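Formate dehydrogenase subunit beta (Desulfovibrio gigas, PDB 1H0H) serves as the electron-transfer subunit of a periplasmic formate dehydrogenase, carrying three [4Fe-4S] clusters that take part in the reversible oxidation of formate to carbon dioxide. Local coordinates at residues Q57-G61 and R62-L66; S118-Y122 and D123-K127; T154-P157 and T158-N162. All coordinates share one frame; numbering follows the deposited sequence.

Contact 1 of 3, residues Q57-G61 and R62-L66; sequences QEIDG and RIDWL
Gln-57 and Leu-66 pack against each other near the tip of the hairpin of strands 51-59 and 62-70, which has a two-residue turn; the methylene CG of Gln-57 lies 3.6 Å from the methyl CD1 of Leu-66 and the two side chains cross at about a right angle. The glutamine chain is bent at its second torsion (chi2 -71°), which carries the amide away from the neighbouring strand; its NE2 is taken by the backbone O of Leu-207, and Leu-207 with Tyr-208 also packs on Leu-66. Ile-59 continues this face: its CD1 stands 4.4 Å from Leu-66 CD1 and lies near the carboxylate of Asp-64. Asp-64 OD1 accepts the backbone N-H of Trp-65 at 2.8 Å.

Backbone bonds join the strands beneath. Gln-57 and Asp-64 form a hydrogen-bonded antiparallel pair, with Gln-57 N to Asp-64 O at 2.9 Å and nearly straight (175° at the hydrogen), while the return bond from Asp-64 N to Gln-57 O is more bent. Ile-59 and Arg-62 close the next such pair around a type I' turn, with Ile-59 N to Arg-62 O at 2.7 Å. Between them, on the other face, Ile-63 turns its CD1 back to within 3.5 Å of Gln-57 O.

Toward the turn the packing gives way to solvent. Asp-60 and Gly-61 both have positive phi, as the type I' turn requires, and both are exposed; the extended chain of Arg-62 leads away from the hairpin. Basic side chains of the other subunit meet Trp-65 (cation-pi), Ile-63 (packing) and Glu-58 (a long, weak ion pair). The chemistry implies a tip shaped by main-chain bonds, with side-chain packing increasing from Ile-59 toward Leu-66.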
loop_
_atom_site.group_PDB
_atom_site.type_symbol
_atom_site.label_atom_id
_atom_site.label_comp_id
_atom_site.label_asym_id
_atom_site.label_seq_id
_atom_site.Cartn_x
_atom_site.Cartn_y
_atom_site.Cartn_z
ATOM N N GLN B 57 2.765 -25.863 12.931
ATOM C CA GLN B 57 2.450 -27.284 13.082
ATOM C C GLN B 57 2.364 -27.929 11.734
ATOM O O GLN B 57 1.690 -27.424 10.838
ATOM C CB GLN B 57 1.105 -27.508 13.809
ATOM C CG GLN B 57 0.981 -26.895 15.193
ATOM C CD GLN B 57 1.831 -27.618 16.245
ATOM O OE1 GLN B 57 2.558 -28.539 15.914
ATOM N NE2 GLN B 57 1.717 -27.198 17.513
ATOM N N GLU B 58 3.062 -29.042 11.586
ATOM C CA GLU B 58 2.994 -29.805 10.362
ATOM C C GLU B 58 1.818 -30.739 10.528
ATOM O O GLU B 58 1.772 -31.551 11.441
ATOM C CB GLU B 58 4.284 -30.583 10.152
ATOM C CG GLU B 58 4.469 -31.171 8.770
ATOM C CD GLU B 58 5.898 -31.644 8.571
ATOM O OE1 GLU B 58 6.614 -31.788 9.591
ATOM O OE2 GLU B 58 6.314 -31.859 7.407
ATOM N N ILE B 59 0.838 -30.595 9.661
ATOM C CA ILE B 59 -0.343 -31.421 9.736
ATOM C C ILE B 59 -0.526 -32.167 8.430
ATOM O O ILE B 59 -0.628 -31.552 7.365
ATOM C CB ILE B 59 -1.555 -30.544 10.017
ATOM C CG1 ILE B 59 -1.442 -29.948 11.418
ATOM C CG2 ILE B 59 -2.846 -31.349 9.870
ATOM C CD1 ILE B 59 -2.522 -28.999 11.749
ATOM N N ASP B 60 -0.551 -33.495 8.520
ATOM C CA ASP B 60 -0.716 -34.351 7.347
ATOM C C ASP B 60 0.348 -34.023 6.305
ATOM O O ASP B 60 0.065 -33.888 5.110
ATOM C CB ASP B 60 -2.123 -34.220 6.748
ATOM C CG ASP B 60 -3.188 -34.877 7.610
ATOM O OD1 ASP B 60 -2.871 -35.870 8.300
ATOM O OD2 ASP B 60 -4.365 -34.462 7.665
ATOM N N GLY B 61 1.574 -33.874 6.783
ATOM C CA GLY B 61 2.694 -33.605 5.906
ATOM C C GLY B 61 2.793 -32.195 5.368
ATOM O O GLY B 61 3.722 -31.916 4.617
ATOM N N ARG B 62 1.849 -31.322 5.719
ATOM C CA ARG B 62 1.889 -29.942 5.225
ATOM C C ARG B 62 1.971 -28.956 6.372
ATOM O O ARG B 62 1.300 -29.122 7.392
ATOM C CB ARG B 62 0.664 -29.595 4.361
ATOM C CG ARG B 62 0.676 -30.164 2.936
ATOM C CD ARG B 62 -0.296 -29.442 1.980
ATOM N NE ARG B 62 -0.750 -30.247 0.840
ATOM C CZ ARG B 62 -0.006 -31.128 0.168
ATOM N NH1 ARG B 62 1.249 -31.341 0.514
ATOM N NH2 ARG B 62 -0.514 -31.811 -0.854
ATOM N N ILE B 63 2.795 -27.936 6.212
ATOM C CA ILE B 63 2.899 -26.917 7.243
ATOM C C ILE B 63 1.619 -26.115 7.398
ATOM O O ILE B 63 0.895 -25.820 6.433
ATOM C CB ILE B 63 4.118 -25.978 6.999
ATOM C CG1 ILE B 63 4.383 -25.100 8.211
ATOM C CG2 ILE B 63 3.893 -25.104 5.782
ATOM C CD1 ILE B 63 4.537 -25.887 9.534
ATOM N N ASP B 64 1.349 -25.765 8.641
ATOM C CA ASP B 64 0.236 -24.924 8.988
ATOM C C ASP B 64 0.734 -24.021 10.111
ATOM O O ASP B 64 1.792 -24.256 10.682
ATOM C CB ASP B 64 -0.934 -25.769 9.459
ATOM C CG ASP B 64 -2.273 -25.077 9.285
ATOM O OD1 ASP B 64 -2.352 -23.812 9.189
ATOM O OD2 ASP B 64 -3.318 -25.736 9.240
ATOM N N TRP B 65 -0.010 -22.969 10.403
ATOM C CA TRP B 65 0.358 -22.043 11.451
ATOM C C TRP B 65 -0.914 -21.761 12.230
ATOM O O TRP B 65 -1.854 -21.144 11.709
ATOM C CB TRP B 65 0.905 -20.772 10.819
ATOM C CG TRP B 65 1.823 -19.969 11.648
ATOM C CD1 TRP B 65 2.188 -20.184 12.942
ATOM C CD2 TRP B 65 2.482 -18.762 11.234
ATOM N NE1 TRP B 65 3.056 -19.197 13.347
ATOM C CE2 TRP B 65 3.259 -18.319 12.311
ATOM C CE3 TRP B 65 2.502 -18.020 10.028
ATOM C CZ2 TRP B 65 4.051 -17.158 12.239
ATOM C CZ3 TRP B 65 3.292 -16.885 9.949
ATOM C CH2 TRP B 65 4.048 -16.456 11.052
ATOM N N LEU B 66 -0.931 -22.230 13.469
ATOM C CA LEU B 66 -2.122 -22.203 14.307
ATOM C C LEU B 66 -2.102 -21.072 15.291
ATOM O O LEU B 66 -1.133 -20.889 16.019
ATOM C CB LEU B 66 -2.280 -23.523 15.072
ATOM C CG LEU B 66 -2.263 -24.767 14.186
ATOM C CD1 LEU B 66 -2.490 -26.047 15.003
ATOM C CD2 LEU B 66 -3.295 -24.646 13.055
#

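Contact 2 of 3, residues S118-Y122 and D123-K127; sequences SACPY and DVPRK. With SF4 (iron/sulfur cluster), chain N.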
loop_
_atom_site.group_PDB
_atom_site.type_symbol
_atom_site.label_atom_id
_atom_site.label_comp_id
_atom_site.label_asym_id
_atom_site.label_seq_id
_atom_site.Cartn_x
_atom_site.Cartn_y
_atom_site.Cartn_z
ATOM N N SER B 118 -2.735 -21.302 40.706
ATOM C CA SER B 118 -2.722 -22.735 40.387
ATOM C C SER B 118 -4.126 -23.314 40.201
ATOM O O SER B 118 -4.269 -24.327 39.537
ATOM C CB SER B 118 -1.951 -23.593 41.405
ATOM O OG SER B 118 -2.485 -23.488 42.704
ATOM N N ALA B 119 -5.153 -22.707 40.803
ATOM C CA ALA B 119 -6.534 -23.199 40.632
ATOM C C ALA B 119 -7.037 -23.004 39.206
ATOM O O ALA B 119 -7.984 -23.659 38.777
ATOM C CB ALA B 119 -7.496 -22.483 41.594
ATOM N N CYS B 120 -6.459 -22.056 38.487
ATOM C CA CYS B 120 -6.876 -21.843 37.099
ATOM C C CYS B 120 -6.380 -22.950 36.165
ATOM O O CYS B 120 -5.189 -23.093 35.919
ATOM C CB CYS B 120 -6.400 -20.508 36.579
ATOM S SG CYS B 120 -6.871 -20.266 34.851
ATOM N N PRO B 121 -7.307 -23.704 35.605
ATOM C CA PRO B 121 -6.958 -24.817 34.715
ATOM C C PRO B 121 -6.288 -24.304 33.456
ATOM O O PRO B 121 -5.594 -25.054 32.773
ATOM C CB PRO B 121 -8.323 -25.415 34.354
ATOM C CG PRO B 121 -9.259 -24.902 35.400
ATOM C CD PRO B 121 -8.759 -23.548 35.771
ATOM N N TYR B 122 -6.481 -23.023 33.168
ATOM C CA TYR B 122 -5.988 -22.436 31.943
ATOM C C TYR B 122 -4.741 -21.582 32.125
ATOM O O TYR B 122 -4.258 -20.976 31.174
ATOM C CB TYR B 122 -7.121 -21.626 31.287
ATOM C CG TYR B 122 -8.359 -22.471 31.135
ATOM C CD1 TYR B 122 -8.438 -23.414 30.121
ATOM C CD2 TYR B 122 -9.409 -22.384 32.044
ATOM C CE1 TYR B 122 -9.531 -24.206 29.985
ATOM C CE2 TYR B 122 -10.517 -23.191 31.929
ATOM C CZ TYR B 122 -10.568 -24.092 30.884
ATOM O OH TYR B 122 -11.633 -24.907 30.718
ATOM N N ASP B 123 -4.262 -21.510 33.355
ATOM C CA ASP B 123 -3.063 -20.773 33.715
ATOM C C ASP B 123 -3.120 -19.322 33.258
ATOM O O ASP B 123 -2.185 -18.821 32.655
ATOM C CB ASP B 123 -1.816 -21.466 33.153
ATOM C CG ASP B 123 -0.555 -20.858 33.683
ATOM O OD1 ASP B 123 -0.572 -20.407 34.849
ATOM O OD2 ASP B 123 0.483 -20.763 32.998
ATOM N N VAL B 124 -4.241 -18.667 33.537
ATOM C CA VAL B 124 -4.483 -17.304 33.095
ATOM C C VAL B 124 -4.059 -16.123 34.006
ATOM O O VAL B 124 -3.395 -15.213 33.508
ATOM C CB VAL B 124 -5.952 -17.136 32.613
ATOM C CG1 VAL B 124 -6.303 -15.666 32.356
ATOM C CG2 VAL B 124 -6.192 -17.975 31.356
ATOM N N PRO B 125 -4.405 -16.121 35.297
ATOM C CA PRO B 125 -4.154 -14.951 36.170
ATOM C C PRO B 125 -2.684 -14.630 36.393
ATOM O O PRO B 125 -1.870 -15.541 36.497
ATOM C CB PRO B 125 -4.736 -15.364 37.529
ATOM C CG PRO B 125 -5.351 -16.689 37.371
ATOM C CD PRO B 125 -5.059 -17.228 36.022
ATOM N N ARG B 126 -2.361 -13.353 36.530
ATOM C CA ARG B 126 -0.950 -12.966 36.708
ATOM C C ARG B 126 -0.764 -11.897 37.781
ATOM O O ARG B 126 -1.592 -11.022 37.941
ATOM C CB ARG B 126 -0.358 -12.500 35.370
ATOM C CG ARG B 126 -0.255 -13.598 34.343
ATOM C CD ARG B 126 0.827 -14.599 34.642
ATOM N NE ARG B 126 0.959 -15.638 33.628
ATOM C CZ ARG B 126 0.318 -16.799 33.666
ATOM N NH1 ARG B 126 -0.540 -17.077 34.645
ATOM N NH2 ARG B 126 0.519 -17.668 32.701
ATOM N N LYS B 127 0.334 -12.002 38.518
ATOM C CA LYS B 127 0.639 -11.101 39.608
ATOM C C LYS B 127 1.620 -10.015 39.177
ATOM O O LYS B 127 2.587 -10.291 38.481
ATOM C CB LYS B 127 1.312 -11.899 40.729
ATOM C CG LYS B 127 1.440 -11.152 42.048
ATOM C CD LYS B 127 2.318 -11.949 43.064
ATOM C CE LYS B 127 3.820 -11.859 42.732
ATOM N NZ LYS B 127 4.483 -10.585 43.163
HETATM FE FE1 SF4 N . -8.775 -19.099 35.158
HETATM FE FE2 SF4 N . -10.281 -17.027 34.135
HETATM FE FE3 SF4 N . -11.472 -19.551 34.780
HETATM FE FE4 SF4 N . -10.561 -17.899 36.799
HETATM S S1 SF4 N . -12.371 -17.474 35.331
HETATM S S2 SF4 N . -10.188 -20.054 36.684
HETATM S S3 SF4 N . -8.682 -16.909 35.760
HETATM S S4 SF4 N . -9.871 -19.074 33.086
#
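Cys-120 binds the iron FE1 of an iron-sulfur cluster through SG at 2.3 Å, and the residues following it fold back around that thiolate. Cys-120 SG lies anti to the backbone N (chi1 178°) and receives the N-H of Val-124 at 3.3 Å in a nearly straight bond (167° at the hydrogen). A weak bond from Tyr-122 N reaches the same sulfur. Such N-H...S bonds would be expected to draw charge from the sulfur and so probably help to tune the potential of the cluster.

Carbon atoms of this stretch also line the cluster. Pro-125 sets its CD against Cys-120 CB and 3.6 Å from the inorganic sulfide S3, while Tyr-122 brings CD2 to 3.5 Å from S4, its ring meeting that sulfide obliquely. Pro-121 CB lies over one face of the same ring, offset toward the rim.

This is the Cys-Pro pair of a ferredoxin-type cluster site, placed just after helix 113-119; Cys-72, Cys-75 and Cys-80 supply the other ligands. A type I turn from Cys-120 to Asp-123 bends the chain, closed by Asp-123 N to Cys-120 O at 3.2 Å, with the donor well above the carbonyl plane.

Farther out, Arg-126 folds back along the turn: its NH2 makes a salt bridge to Asp-123 OD2 at 3.1 Å, and both NH1 and NH2 bond weakly to Asp-123 O. Arg-126 NH1 donates to Pro-125 O at 2.7 Å, the oxygen lying close to the guanidinium plane. Asp-43 holds NH2 by a second salt bridge, and Phe-44 O takes NE. The hydroxyl of Tyr-122 is hydrogen-bonded to Asp-191.

Contact 3 of 3, residues T154-P157 and T158-N162; sequences TSCP and TGAMN. With SF4 (iron/sulfur cluster), chain L.
Cys-156 binds iron FE1 of the cluster through SG at 2.2 Å, its SG anti to the backbone N (chi1 -179°), and Cys-11, Cys-14 and Cys-17 are the other ligands.

Hydrogen bonds then fix the chain around that sulfur. Met-161 N donates to Cys-156 SG at 3.5 Å and 157°, a long N-H...S bond that probably eases the charge on the thiolate. Thr-158 OG1 receives a weak bond from Ala-160 N and sits 3.5 Å from the sulfide S2, whereas Thr-158 N is buried without a partner. Asn-162 ND2 reaches back to Gly-159 O at 3.0 Å, from above the carbonyl plane, and is also bonded to Phe-5 O.

The segment is the Cys-Pro end of a ferredoxin-type motif, in which helix 151-155 gives way at Cys-156 and the chain turns through Gly-159, whose positive phi suits glycine, into edge strand 161-163 beside strand 2-7.

Van der Waals contacts line the cluster. Met-161 lays CB 3.8 Å from Cys-156 CB and, with CG beside its own backbone N (chi1 -66°), brings that CG to 3.6 Å from the sulfide S4. Ala-160 CB approaches both Cys-156 SG and S4, while Pro-157 places CD 3.8 Å from S3 and packs on Cys-14.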
loop_
_atom_site.group_PDB
_atom_site.type_symbol
_atom_site.label_atom_id
_atom_site.label_comp_id
_atom_site.label_asym_id
_atom_site.label_seq_id
_atom_site.Cartn_x
_atom_site.Cartn_y
_atom_site.Cartn_z
ATOM N N THR B 154 -14.683 -5.989 18.979
ATOM C CA THR B 154 -14.849 -4.874 18.064
ATOM C C THR B 154 -13.670 -4.769 17.083
ATOM O O THR B 154 -13.849 -4.475 15.890
ATOM C CB THR B 154 -14.966 -3.588 18.891
ATOM O OG1 THR B 154 -16.144 -3.670 19.713
ATOM C CG2 THR B 154 -15.246 -2.370 18.009
ATOM N N SER B 155 -12.470 -5.009 17.585
ATOM C CA SER B 155 -11.286 -4.844 16.762
ATOM C C SER B 155 -11.111 -5.921 15.674
ATOM O O SER B 155 -10.450 -5.692 14.680
ATOM C CB SER B 155 -10.011 -4.795 17.626
ATOM O OG SER B 155 -8.954 -4.188 16.864
ATOM N N CYS B 156 -11.699 -7.088 15.882
ATOM C CA CYS B 156 -11.363 -8.241 15.053
ATOM C C CYS B 156 -11.924 -8.117 13.672
ATOM O O CYS B 156 -13.109 -7.911 13.516
ATOM C CB CYS B 156 -11.844 -9.516 15.733
ATOM S SG CYS B 156 -11.470 -11.019 14.806
ATOM N N PRO B 157 -11.082 -8.193 12.650
ATOM C CA PRO B 157 -11.585 -8.033 11.290
ATOM C C PRO B 157 -12.262 -9.259 10.652
ATOM O O PRO B 157 -13.064 -9.069 9.770
ATOM C CB PRO B 157 -10.324 -7.670 10.510
ATOM C CG PRO B 157 -9.242 -8.330 11.237
ATOM C CD PRO B 157 -9.623 -8.372 12.691
ATOM N N THR B 158 -11.955 -10.475 11.077
ATOM C CA THR B 158 -12.456 -11.659 10.347
ATOM C C THR B 158 -13.619 -12.385 10.959
ATOM O O THR B 158 -14.012 -13.433 10.472
ATOM C CB THR B 158 -11.360 -12.665 10.258
ATOM O OG1 THR B 158 -10.893 -12.917 11.590
ATOM C CG2 THR B 158 -10.145 -12.046 9.552
ATOM N N GLY B 159 -14.155 -11.856 12.037
ATOM C CA GLY B 159 -15.256 -12.532 12.679
ATOM C C GLY B 159 -14.753 -13.701 13.498
ATOM O O GLY B 159 -15.536 -14.563 13.860
ATOM N N ALA B 160 -13.451 -13.767 13.747
ATOM C CA ALA B 160 -12.944 -14.811 14.641
ATOM C C ALA B 160 -13.501 -14.582 16.056
ATOM O O ALA B 160 -13.891 -15.530 16.752
ATOM C CB ALA B 160 -11.450 -14.812 14.653
ATOM N N MET B 161 -13.537 -13.325 16.485
ATOM C CA MET B 161 -14.060 -12.989 17.816
ATOM C C MET B 161 -15.524 -12.655 17.693
ATOM O O MET B 161 -15.914 -11.890 16.815
ATOM C CB MET B 161 -13.339 -11.778 18.431
ATOM C CG MET B 161 -11.875 -11.976 18.777
ATOM S SD MET B 161 -11.616 -13.253 20.034
ATOM C CE MET B 161 -12.562 -12.554 21.479
ATOM N N ASN B 162 -16.337 -13.227 18.579
ATOM C CA ASN B 162 -17.765 -12.938 18.628
ATOM C C ASN B 162 -18.178 -12.838 20.075
ATOM O O ASN B 162 -17.641 -13.541 20.910
ATOM C CB ASN B 162 -18.554 -14.056 17.964
ATOM C CG ASN B 162 -18.121 -14.290 16.541
ATOM O OD1 ASN B 162 -18.702 -13.721 15.628
ATOM N ND2 ASN B 162 -17.093 -15.126 16.340
HETATM FE FE1 SF4 L . -9.324 -11.353 15.270
HETATM FE FE2 SF4 L . -7.355 -11.135 17.210
HETATM FE FE3 SF4 L . -7.187 -13.121 15.303
HETATM FE FE4 SF4 L . -6.843 -10.406 14.566
HETATM S S1 SF4 L . -5.516 -11.625 15.925
HETATM S S2 SF4 L . -8.074 -12.064 13.455
HETATM S S3 SF4 L . -8.294 -9.436 16.088
HETATM S S4 SF4 L . -8.851 -12.847 16.964
#

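Overall arrangement
Contact 1 lies at the surface, its centre about 24 Å from that of the chain, whereas contacts 2 and 3 are buried on opposite sides of the chain's centre, their own centres about 25 Å apart. The three share no secondary-structure element and do not touch. Contact 1 is all hairpin, joining strands 51-59 and 62-70 by backbone bonds; contacts 2 and 3 each link the end of a short helix to a short strand around a cluster-binding cysteine. These two apply one principle, a cysteine followed by proline with a later backbone N-H directed at its sulfur, yet contact 2 adds a salt bridge. Contacts 1 and 3 also meet the other subunit; contact 2 does not.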